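PDB 3QFH: epidermin leader peptide processing serine protease EpiP from Staphylococcus aureus subsp. aureus, which is a subtilisin-like serine endopeptidase that probably removes the leader peptide from the precursor of the lantibiotic epidermin. Local coordinates for residues A[48-53]-A[264-269]; A[201-206]-A[221-226]; A[283-288]-A[333-338]; A[321-326]-A[430-435]. All blocks are in the same frame, centred on the assembly; numbering follows the deposited sequence. Where two conformers were deposited one is given.

Contact 1 of 4, residues A[48-53]-A[264-269]; sequences IPELHV and INYAKK. With SO4 (sulfate ion), chain L.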
# COMPACT_ATOMS: atom_id res chain seq x y z
N ILE A 48 3.59 15.39 -11.77
CA ILE A 48 2.46 14.50 -11.99
C ILE A 48 1.36 15.34 -12.68
O ILE A 48 0.50 15.91 -12.00
CB ILE A 48 1.89 13.93 -10.67
CG1 ILE A 48 3.01 13.46 -9.73
CG2 ILE A 48 0.91 12.80 -10.97
CD1 ILE A 48 2.52 12.87 -8.41
N PRO A 49 1.42 15.46 -14.01
CA PRO A 49 0.46 16.30 -14.75
C PRO A 49 -1.02 16.03 -14.42
O PRO A 49 -1.77 16.97 -14.23
CB PRO A 49 0.76 15.98 -16.23
CG PRO A 49 2.19 15.59 -16.23
CD PRO A 49 2.42 14.86 -14.91
N GLU A 50 -1.39 14.76 -14.29
CA GLU A 50 -2.78 14.37 -13.99
C GLU A 50 -3.30 14.91 -12.66
O GLU A 50 -4.49 15.01 -12.47
CB GLU A 50 -2.92 12.84 -13.96
CG GLU A 50 -2.62 12.10 -15.26
CD GLU A 50 -1.15 11.76 -15.48
OE1 GLU A 50 -0.27 12.29 -14.75
OE2 GLU A 50 -0.89 10.94 -16.40
N LEU A 51 -2.41 15.21 -11.72
CA LEU A 51 -2.83 15.71 -10.41
C LEU A 51 -2.48 17.18 -10.21
O LEU A 51 -2.76 17.75 -9.15
CB LEU A 51 -2.14 14.92 -9.32
CG LEU A 51 -2.27 13.40 -9.41
CD1 LEU A 51 -1.66 12.76 -8.18
CD2 LEU A 51 -3.71 12.97 -9.57
N HIS A 52 -1.83 17.78 -11.20
CA HIS A 52 -1.40 19.17 -11.09
C HIS A 52 -0.46 19.41 -9.90
O HIS A 52 -0.59 20.42 -9.18
CB HIS A 52 -2.60 20.13 -11.06
CG HIS A 52 -3.39 20.13 -12.33
ND1 HIS A 52 -4.73 19.82 -12.38
CD2 HIS A 52 -3.01 20.39 -13.60
CE1 HIS A 52 -5.15 19.91 -13.63
NE2 HIS A 52 -4.13 20.26 -14.39
N VAL A 53 0.49 18.50 -9.69
CA VAL A 53 1.47 18.66 -8.62
C VAL A 53 2.89 18.43 -9.14
O VAL A 53 3.14 17.60 -10.01
CB VAL A 53 1.19 17.77 -7.38
CG1 VAL A 53 -0.14 18.15 -6.73
CG2 VAL A 53 1.21 16.29 -7.72
N ILE A 264 -5.72 8.69 -5.42
CA ILE A 264 -6.72 7.68 -5.03
C ILE A 264 -8.08 7.87 -5.78
O ILE A 264 -8.66 6.92 -6.30
CB ILE A 264 -6.91 7.70 -3.49
CG1 ILE A 264 -5.64 7.18 -2.82
CG2 ILE A 264 -8.12 6.84 -3.04
CD1 ILE A 264 -5.57 7.38 -1.33
N ASN A 265 -8.54 9.11 -5.87
CA ASN A 265 -9.80 9.40 -6.55
C ASN A 265 -9.65 9.25 -8.06
O ASN A 265 -10.59 8.88 -8.76
CB ASN A 265 -10.32 10.78 -6.16
CG ASN A 265 -10.72 10.85 -4.67
OD1 ASN A 265 -10.89 9.83 -4.01
ND2 ASN A 265 -10.90 12.06 -4.17
N TYR A 266 -8.45 9.53 -8.55
CA TYR A 266 -8.13 9.33 -9.96
C TYR A 266 -8.23 7.82 -10.25
O TYR A 266 -8.86 7.42 -11.24
CB TYR A 266 -6.74 9.87 -10.28
CG TYR A 266 -6.32 9.73 -11.74
CD1 TYR A 266 -6.54 10.74 -12.65
CD2 TYR A 266 -5.71 8.57 -12.19
CE1 TYR A 266 -6.15 10.61 -13.98
CE2 TYR A 266 -5.32 8.42 -13.49
CZ TYR A 266 -5.54 9.44 -14.39
OH TYR A 266 -5.15 9.27 -15.68
N ALA A 267 -7.63 7.00 -9.39
CA ALA A 267 -7.69 5.55 -9.56
C ALA A 267 -9.13 5.10 -9.59
O ALA A 267 -9.49 4.28 -10.42
CB ALA A 267 -6.91 4.81 -8.47
N LYS A 268 -9.95 5.63 -8.68
CA LYS A 268 -11.37 5.26 -8.61
C LYS A 268 -12.08 5.60 -9.93
O LYS A 268 -12.85 4.81 -10.43
CB LYS A 268 -12.07 5.97 -7.46
CG LYS A 268 -13.57 5.65 -7.33
CD LYS A 268 -14.22 6.64 -6.37
CE LYS A 268 -15.75 6.51 -6.32
NZ LYS A 268 -16.16 5.19 -5.80
N LYS A 269 -11.80 6.77 -10.49
CA LYS A 269 -12.40 7.18 -11.75
C LYS A 269 -11.99 6.21 -12.88
O LYS A 269 -12.76 5.96 -13.77
CB LYS A 269 -11.98 8.61 -12.12
CG LYS A 269 -12.63 9.13 -13.40
CD LYS A 269 -12.14 10.53 -13.80
CE LYS A 269 -10.67 10.50 -14.20
NZ LYS A 269 -10.23 11.78 -14.82
S SO4 L . -5.08 20.88 -17.72
O1 SO4 L . -5.05 21.78 -18.87
O2 SO4 L . -6.42 20.90 -17.13
O3 SO4 L . -4.75 19.52 -18.14
O4 SO4 L . -4.10 21.33 -16.74
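The phenol ring of Tyr266 is met by the aliphatic stem of Glu50: Glu50 CB lies obliquely to the ring at 3.9 Å from Tyr266 CE1, and Glu50 CG is 3.8 Å from Tyr266 OH. The carboxylate beyond them is turned 77° from the ring plane. A second ring, the His52 imidazole, has Pro49 O 3.7 Å above one face, displaced from the ring centre. At its edge lies a sulfate ion, probably from the crystallisation liquor, with His52 NE2 donating to O4 over 2.6 Å; Thr30 N holds the same ion.

Tyr266 reaches out from helix 254-269 because its CG stands anti to the backbone N (chi1 -179°). Its hydroxyl is bonded to Asn225 OD1 of helix 213-225, so the side chain links the two helices. Leu51 adds an apolar touch nearer the helix backbone, its CD2 4.4 Å from Tyr266 CB. Pro49 to Leu51 form a 3-10 turn, followed by a G1 beta bulge, with His52 and Val53 set against the single residue Ile48; His52 takes up the left-handed backbone conformation there. This turn joins strands 43-48 and 53-59 of the propeptide-like region, and rests on helices of the subtilase domain, much as subtilisin propeptides do. A long polar residue such as glutamate suits the solvent-exposed side, and leucine the buried one. No hydrogen bond joins the two segments, so van der Waals contact carries this part of the interface, while Lys262 NZ, one turn back on the helix, binds Leu51 O.

Contact 2 of 4, residues A[201-206]-A[221-226]; sequences TMYRVF and VQAAND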
# COMPACT_ATOMS: atom_id res chain seq x y z
N THR A 201 1.99 -6.40 -10.90
CA THR A 201 2.81 -5.37 -11.48
C THR A 201 3.39 -4.61 -10.33
O THR A 201 2.65 -4.15 -9.46
CB THR A 201 1.98 -4.41 -12.35
OG1 THR A 201 1.22 -5.16 -13.30
CG2 THR A 201 2.87 -3.46 -13.08
N MET A 202 4.71 -4.47 -10.30
CA MET A 202 5.36 -3.77 -9.21
C MET A 202 5.62 -2.34 -9.64
O MET A 202 6.02 -2.10 -10.77
CB MET A 202 6.66 -4.48 -8.82
CG MET A 202 7.58 -3.73 -7.84
SD MET A 202 6.86 -3.37 -6.23
CE MET A 202 6.45 -5.01 -5.60
N TYR A 203 5.35 -1.40 -8.74
CA TYR A 203 5.67 0.00 -8.97
C TYR A 203 6.63 0.40 -7.87
O TYR A 203 6.24 0.52 -6.71
CB TYR A 203 4.43 0.88 -9.01
CG TYR A 203 3.58 0.55 -10.23
CD1 TYR A 203 3.79 1.20 -11.44
CD2 TYR A 203 2.61 -0.46 -10.19
CE1 TYR A 203 3.02 0.90 -12.56
CE2 TYR A 203 1.87 -0.77 -11.30
CZ TYR A 203 2.08 -0.08 -12.49
OH TYR A 203 1.33 -0.36 -13.60
N ARG A 204 7.89 0.56 -8.25
CA ARG A 204 8.94 0.86 -7.27
C ARG A 204 9.00 2.34 -6.91
O ARG A 204 9.18 3.19 -7.77
CB ARG A 204 10.30 0.36 -7.74
CG ARG A 204 11.39 0.56 -6.68
CD ARG A 204 12.67 -0.20 -7.02
NE ARG A 204 13.41 0.39 -8.13
CZ ARG A 204 14.41 1.27 -8.01
NH1 ARG A 204 14.78 1.72 -6.82
NH2 ARG A 204 15.02 1.73 -9.09
N VAL A 205 8.87 2.60 -5.62
CA VAL A 205 8.89 3.94 -5.05
C VAL A 205 9.96 4.08 -3.95
O VAL A 205 9.97 5.06 -3.23
CB VAL A 205 7.49 4.33 -4.53
CG1 VAL A 205 6.50 4.29 -5.71
CG2 VAL A 205 7.01 3.40 -3.38
N PHE A 206 10.85 3.09 -3.82
CA PHE A 206 11.96 3.18 -2.89
C PHE A 206 13.25 2.81 -3.58
O PHE A 206 13.29 1.87 -4.38
CB PHE A 206 11.83 2.20 -1.72
CG PHE A 206 10.82 2.58 -0.69
CD1 PHE A 206 11.20 3.34 0.42
CD2 PHE A 206 9.52 2.12 -0.77
CE1 PHE A 206 10.27 3.67 1.40
CE2 PHE A 206 8.59 2.44 0.21
CZ PHE A 206 8.97 3.21 1.30
N VAL A 221 -1.31 6.75 -9.88
CA VAL A 221 -1.79 7.19 -11.20
C VAL A 221 -1.27 6.27 -12.31
O VAL A 221 -2.02 5.91 -13.24
CB VAL A 221 -1.36 8.66 -11.47
CG1 VAL A 221 -1.60 9.04 -12.91
CG2 VAL A 221 -2.11 9.63 -10.52
N GLN A 222 -0.01 5.88 -12.23
CA GLN A 222 0.56 5.01 -13.25
C GLN A 222 -0.14 3.65 -13.28
O GLN A 222 -0.49 3.13 -14.35
CB GLN A 222 2.06 4.81 -13.01
CG GLN A 222 2.72 4.02 -14.10
CD GLN A 222 2.67 4.75 -15.43
OE1 GLN A 222 3.14 5.88 -15.53
NE2 GLN A 222 2.10 4.11 -16.44
N ALA A 223 -0.35 3.09 -12.09
CA ALA A 223 -1.01 1.78 -11.92
C ALA A 223 -2.42 1.81 -12.50
O ALA A 223 -2.83 0.88 -13.21
CB ALA A 223 -1.05 1.38 -10.45
N ALA A 224 -3.14 2.88 -12.20
CA ALA A 224 -4.49 3.07 -12.70
C ALA A 224 -4.48 3.25 -14.21
O ALA A 224 -5.36 2.73 -14.91
CB ALA A 224 -5.17 4.25 -12.01
N ASN A 225 -3.50 3.98 -14.74
CA ASN A 225 -3.41 4.15 -16.20
C ASN A 225 -3.04 2.86 -16.91
O ASN A 225 -3.42 2.66 -18.06
CB ASN A 225 -2.41 5.25 -16.60
CG ASN A 225 -2.95 6.66 -16.35
OD1 ASN A 225 -4.16 6.85 -16.16
ND2 ASN A 225 -2.06 7.64 -16.34
N ASP A 226 -2.28 2.01 -16.24
CA ASP A 226 -1.86 0.72 -16.79
C ASP A 226 -2.97 -0.36 -16.73
O ASP A 226 -2.75 -1.48 -17.16
CB ASP A 226 -0.59 0.20 -16.08
CG ASP A 226 0.68 0.98 -16.46
OD1 ASP A 226 0.64 1.81 -17.39
OD2 ASP A 226 1.74 0.73 -15.83
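Tyr203 OH donates a short hydrogen bond of 2.5 Å to Asp226 OD2, reaching the anti side of the carboxylate, 18° out of its plane, while OD2 itself lies at the edge of the phenol ring. Over one ring face sits the methyl group of Ala223, with CB 4.2 Å from the ring centroid in a CH-pi contact. This small methyl lets the ring lie close to the helix, with Tyr203 OH 3.6 Å from Ala223 CA. Gln222 CG lies obliquely to the ring, 3.5 Å from Tyr203 CE1.

The ring leaves strand 200-204 for helix 213-225, the helix of a beta-alpha-beta crossover: the chain goes on to parallel strand 230-233, with strand 126-130 lying between the two in the Rossmann-like sheet. Tyrosine packs its ring between sheet and helix and still carries its hydroxyl to the helix end.

Further out, Gln222 bends at chi2 (64°), bringing NE2 to 2.9 Å from Asp226 OD1, which it meets from above the carboxylate plane. Each oxygen of Asp226 is therefore gripped, and Lys149 NZ adds a salt bridge to OD2, which probably stabilises the negative charge. On the strand side, Tyr203 is fixed by backbone hydrogen bonds to Ile128 and Asp130, the latter probably the catalytic aspartate.

Contact 3 of 4, residues A[283-288]-A[333-338]; sequences IDVNDK and MNYTDI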
# COMPACT_ATOMS: atom_id res chain seq x y z
N ILE A 283 -2.42 2.08 17.47
CA ILE A 283 -3.20 3.19 18.00
C ILE A 283 -4.62 3.30 17.42
O ILE A 283 -4.88 2.92 16.26
CB ILE A 283 -2.46 4.54 17.81
CG1 ILE A 283 -2.46 4.99 16.36
CG2 ILE A 283 -1.02 4.46 18.35
CD1 ILE A 283 -1.65 6.25 16.15
N ASP A 284 -5.54 3.76 18.26
CA ASP A 284 -6.91 4.05 17.86
C ASP A 284 -6.79 5.40 17.16
O ASP A 284 -6.52 6.43 17.80
CB ASP A 284 -7.82 4.14 19.09
CG ASP A 284 -9.30 4.42 18.73
OD1 ASP A 284 -10.16 4.08 19.56
OD2 ASP A 284 -9.61 4.95 17.64
N VAL A 285 -6.99 5.40 15.85
CA VAL A 285 -6.80 6.61 15.07
C VAL A 285 -7.77 7.75 15.40
O VAL A 285 -7.60 8.84 14.87
CB VAL A 285 -6.85 6.34 13.58
CG1 VAL A 285 -5.71 5.40 13.19
CG2 VAL A 285 -8.22 5.80 13.19
N ASN A 286 -8.78 7.50 16.22
CA ASN A 286 -9.70 8.55 16.62
C ASN A 286 -9.14 9.39 17.74
O ASN A 286 -9.65 10.46 18.01
CB ASN A 286 -11.04 7.96 17.00
CG ASN A 286 -11.74 7.38 15.82
OD1 ASN A 286 -11.98 8.08 14.85
ND2 ASN A 286 -12.07 6.11 15.88
N ASP A 287 -8.09 8.89 18.39
CA ASP A 287 -7.41 9.63 19.46
C ASP A 287 -6.40 10.58 18.82
O ASP A 287 -5.27 10.19 18.53
CB ASP A 287 -6.70 8.66 20.40
CG ASP A 287 -5.93 9.38 21.51
OD1 ASP A 287 -5.76 10.62 21.42
OD2 ASP A 287 -5.50 8.70 22.47
N LYS A 288 -6.82 11.82 18.62
CA LYS A 288 -5.99 12.83 17.96
C LYS A 288 -4.65 13.06 18.69
O LYS A 288 -3.62 13.27 18.05
CB LYS A 288 -6.74 14.16 17.83
CG LYS A 288 -8.13 14.09 17.15
CD LYS A 288 -8.77 15.51 17.09
CE LYS A 288 -10.27 15.51 16.70
NZ LYS A 288 -11.18 15.06 17.81
N MET A 333 -13.06 3.27 14.80
CA MET A 333 -14.30 3.48 14.06
C MET A 333 -13.99 4.37 12.89
O MET A 333 -13.13 5.25 12.97
CB MET A 333 -15.41 4.14 14.91
CG MET A 333 -16.29 3.19 15.74
SD MET A 333 -17.29 2.00 14.79
CE MET A 333 -18.43 1.46 16.07
N ASN A 334 -14.70 4.12 11.79
CA ASN A 334 -14.55 4.88 10.56
C ASN A 334 -13.14 4.86 10.01
O ASN A 334 -12.65 5.85 9.46
CB ASN A 334 -15.07 6.29 10.82
CG ASN A 334 -16.48 6.27 11.35
OD1 ASN A 334 -17.34 5.62 10.76
ND2 ASN A 334 -16.73 6.96 12.46
N TYR A 335 -12.51 3.70 10.15
CA TYR A 335 -11.15 3.49 9.71
C TYR A 335 -11.01 2.07 9.18
O TYR A 335 -11.01 1.87 8.00
CB TYR A 335 -10.19 3.77 10.88
CG TYR A 335 -8.71 3.53 10.64
CD1 TYR A 335 -7.94 4.48 10.00
CD2 TYR A 335 -8.09 2.38 11.11
CE1 TYR A 335 -6.57 4.28 9.81
CE2 TYR A 335 -6.72 2.17 10.93
CZ TYR A 335 -5.97 3.14 10.28
OH TYR A 335 -4.61 2.97 10.09
N THR A 336 -10.93 1.09 10.06
CA THR A 336 -10.79 -0.31 9.62
C THR A 336 -12.02 -0.80 8.84
O THR A 336 -13.15 -0.70 9.32
CB THR A 336 -10.59 -1.21 10.84
OG1 THR A 336 -9.48 -0.73 11.61
CG2 THR A 336 -10.34 -2.65 10.43
N ASP A 337 -11.78 -1.35 7.64
CA ASP A 337 -12.84 -1.93 6.80
C ASP A 337 -12.88 -3.46 6.86
O ASP A 337 -13.95 -4.08 6.71
CB ASP A 337 -12.64 -1.51 5.34
CG ASP A 337 -12.81 -0.01 5.15
OD1 ASP A 337 -13.85 0.53 5.58
OD2 ASP A 337 -11.92 0.64 4.57
N ILE A 338 -11.71 -4.05 7.09
CA ILE A 338 -11.52 -5.47 7.07
C ILE A 338 -10.18 -5.82 7.72
O ILE A 338 -9.31 -4.98 7.88
CB ILE A 338 -11.52 -5.95 5.59
CG1 ILE A 338 -11.58 -7.47 5.47
CG2 ILE A 338 -10.31 -5.40 4.86
CD1 ILE A 338 -11.94 -7.96 4.06
O HOH W 1 -12.39 4.28 17.54
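Val285 packs both of its methyl groups on the ring of Tyr335, and this is the close-fitting half of the contact. CG2, placed between the backbone N and the carbonyl carbon of its own residue, comes over the ring face 3.3 Å above its plane, displaced from the ring centre and 3.4 Å from Tyr335 CG. CG1 lies further along the ring, 3.7 Å from Tyr335 CZ. A beta-branched residue suits this place, since its two methyls spread along one flat face. The far end of the ring is anchored: its hydroxyl is hydrogen-bonded to Asp305 OD2 and Gly279 N.

The other half is polar and open to solvent, with Asn286 and Met333 both exposed. Here the amide of Asn286 reaches over to the backbone, ND2 donating to Met333 O over 3.2 Å at 159°, in the carbonyl plane and on a lone pair. A water accepts from Met333 N at 3.0 Å and donates to Asp284 OD2 at 2.9 Å, bridging the two loops.

Asp284 OD2 also accepts from Asn286 N (3.0 Å), which ties the loop upon itself before the chain enters helix 288-292. The arrangement is that of an Asx turn overlaid on a type I beta turn from Asp284 to Asp287, leading directly into the N-cap of that helix, where Asp287 OD1 takes the backbone N of Lys290.

Contact 4 of 4, residues A[321-326]-A[430-435]; sequences QKSNLS and HGELDV. With SO4 (sulfate ion), chain M.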
# COMPACT_ATOMS: atom_id res chain seq x y z
N GLN A 321 -2.54 -15.29 14.83
CA GLN A 321 -2.91 -16.67 14.51
C GLN A 321 -4.18 -17.16 15.21
O GLN A 321 -4.72 -18.19 14.82
CB GLN A 321 -1.76 -17.66 14.75
CG GLN A 321 -1.36 -17.92 16.22
CD GLN A 321 -0.61 -16.78 16.83
OE1 GLN A 321 -0.54 -15.69 16.26
NE2 GLN A 321 -0.03 -17.02 18.01
N LYS A 322 -4.62 -16.47 16.26
CA LYS A 322 -5.89 -16.82 16.92
C LYS A 322 -7.04 -15.90 16.44
O LYS A 322 -8.07 -15.79 17.08
CB LYS A 322 -5.71 -16.72 18.44
CG LYS A 322 -4.78 -17.82 18.96
CD LYS A 322 -4.50 -17.71 20.44
CE LYS A 322 -4.07 -19.08 21.01
NZ LYS A 322 -3.07 -19.80 20.15
N SER A 323 -6.84 -15.27 15.28
CA SER A 323 -7.81 -14.35 14.69
C SER A 323 -8.11 -13.11 15.54
O SER A 323 -9.08 -12.41 15.27
CB SER A 323 -9.10 -15.10 14.29
OG SER A 323 -8.88 -15.85 13.10
N ASN A 324 -7.28 -12.82 16.54
CA ASN A 324 -7.42 -11.61 17.35
C ASN A 324 -6.62 -10.48 16.70
O ASN A 324 -5.65 -10.74 16.01
CB ASN A 324 -6.93 -11.84 18.78
CG ASN A 324 -7.78 -12.86 19.53
OD1 ASN A 324 -8.93 -13.09 19.20
ND2 ASN A 324 -7.21 -13.45 20.57
N LEU A 325 -7.02 -9.23 16.92
CA LEU A 325 -6.30 -8.13 16.29
C LEU A 325 -4.85 -8.13 16.74
O LEU A 325 -4.56 -8.29 17.92
CB LEU A 325 -6.92 -6.78 16.62
CG LEU A 325 -6.48 -5.62 15.73
CD1 LEU A 325 -7.07 -5.81 14.36
CD2 LEU A 325 -6.94 -4.30 16.31
N SER A 326 -3.93 -7.95 15.79
CA SER A 326 -2.53 -7.86 16.13
C SER A 326 -2.32 -6.67 17.06
O SER A 326 -2.93 -5.61 16.89
CB SER A 326 -1.70 -7.66 14.88
OG SER A 326 -1.87 -8.73 13.98
N HIS A 430 -15.52 -5.21 8.85
CA HIS A 430 -16.50 -6.27 8.53
C HIS A 430 -16.09 -7.67 8.96
O HIS A 430 -16.91 -8.60 8.94
CB HIS A 430 -16.86 -6.26 7.04
CG HIS A 430 -17.55 -5.02 6.61
ND1 HIS A 430 -18.91 -4.83 6.80
CD2 HIS A 430 -17.10 -3.91 5.97
CE1 HIS A 430 -19.25 -3.64 6.31
NE2 HIS A 430 -18.17 -3.07 5.80
N GLY A 431 -14.83 -7.84 9.35
CA GLY A 431 -14.36 -9.11 9.88
C GLY A 431 -13.08 -9.57 9.23
O GLY A 431 -12.52 -8.87 8.38
N GLU A 432 -12.63 -10.76 9.61
CA GLU A 432 -11.42 -11.33 9.04
C GLU A 432 -11.74 -11.90 7.66
O GLU A 432 -12.78 -12.53 7.45
CB GLU A 432 -10.85 -12.43 9.95
CG GLU A 432 -9.44 -12.87 9.57
CD GLU A 432 -8.89 -13.96 10.48
OE1 GLU A 432 -9.58 -14.98 10.67
OE2 GLU A 432 -7.74 -13.80 10.98
N LEU A 433 -10.85 -11.64 6.72
CA LEU A 433 -10.94 -12.14 5.34
C LEU A 433 -11.18 -13.66 5.28
O LEU A 433 -10.53 -14.42 6.00
CB LEU A 433 -9.60 -11.81 4.66
CG LEU A 433 -9.38 -12.23 3.20
CD1 LEU A 433 -10.41 -11.62 2.26
CD2 LEU A 433 -7.95 -11.86 2.78
N ASP A 434 -12.12 -14.10 4.43
CA ASP A 434 -12.39 -15.55 4.22
C ASP A 434 -12.60 -15.75 2.70
O ASP A 434 -13.68 -15.51 2.15
CB ASP A 434 -13.60 -16.04 5.02
CG ASP A 434 -13.80 -17.58 4.95
OD1 ASP A 434 -14.51 -18.11 5.85
OD2 ASP A 434 -13.26 -18.25 4.03
N VAL A 435 -11.52 -16.17 2.05
CA VAL A 435 -11.49 -16.32 0.61
C VAL A 435 -12.36 -17.47 0.16
O VAL A 435 -12.98 -17.41 -0.92
CB VAL A 435 -10.02 -16.47 0.12
CG1 VAL A 435 -9.94 -16.77 -1.37
CG2 VAL A 435 -9.23 -15.20 0.48
S SO4 M . -21.93 -6.02 8.33
O1 SO4 M . -22.45 -4.99 7.42
O2 SO4 M . -22.78 -6.20 9.49
O3 SO4 M . -21.79 -7.26 7.59
O4 SO4 M . -20.60 -5.60 8.80
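Glu432 has its CG anti to the backbone N (chi1 -168°) and runs straight on beyond it, so that its carboxylate is carried the full length of the side chain to Ser323. The serine answers with OG beside its own backbone N and anti to the carbonyl carbon (chi1 -76°), turned to face the acid. Between them OG donates to Glu432 OE1 over 2.7 Å, on the syn side of the carboxylate and 29° out of its plane; OE2 is 3.2 Å from the same OG. No other residue pair joins the two segments, and the short reach of serine matches the long reach of glutamate. Ser323 adopts the left-handed backbone conformation, at a sharp bend of its loop.

Glu432 is buried, and the second oxygen is satisfied as well, by Thr319 OG1 at the end of strand 314-319. Two hydroxyls on one carboxylate probably make its charge tolerable there. The preceding Gly431 has backbone angles at which a CB would press on the carbonyl O of His430, so glycine suits that position. His430 hydrogen-bonds through ND1 to O4 of a sulfate (2.7 Å) that probably came from the crystallisation liquor, its ring packed by Tyr414 and Phe425.

Through Gly431 and Leu433, both hydrogen-bonded to Ala339, segment 430-435 is laid along strand 338-341, an edge strand of the parallel sheet of the subtilase fold. It closes with Asp434 as the N-cap of helix 435-439, its OD2 accepting from the backbone N of Lys437.

Overall arrangement
Contacts 1 and 2 are neighbours, with centres 13 Å apart; they meet where contact 1 packs on helix 213-225, which carries one segment of contact 2, and contact 2 is nested inside the chain loop closed by contact 1. Contacts 3 and 4 come later in the chain and form a second pair, 16 Å apart; their segments alternate, and Asp337 O probably accepts from His430 N. Contact 2 lies on the opposite side of the chain's centre from both, about 27 and 28 Å away. Contact 1 thus docks the propeptide-like region on the helices covering the parallel sheet, contact 2 ties one of these to the sheet, and contacts 3 and 4 secure loops around edge strand 338-341.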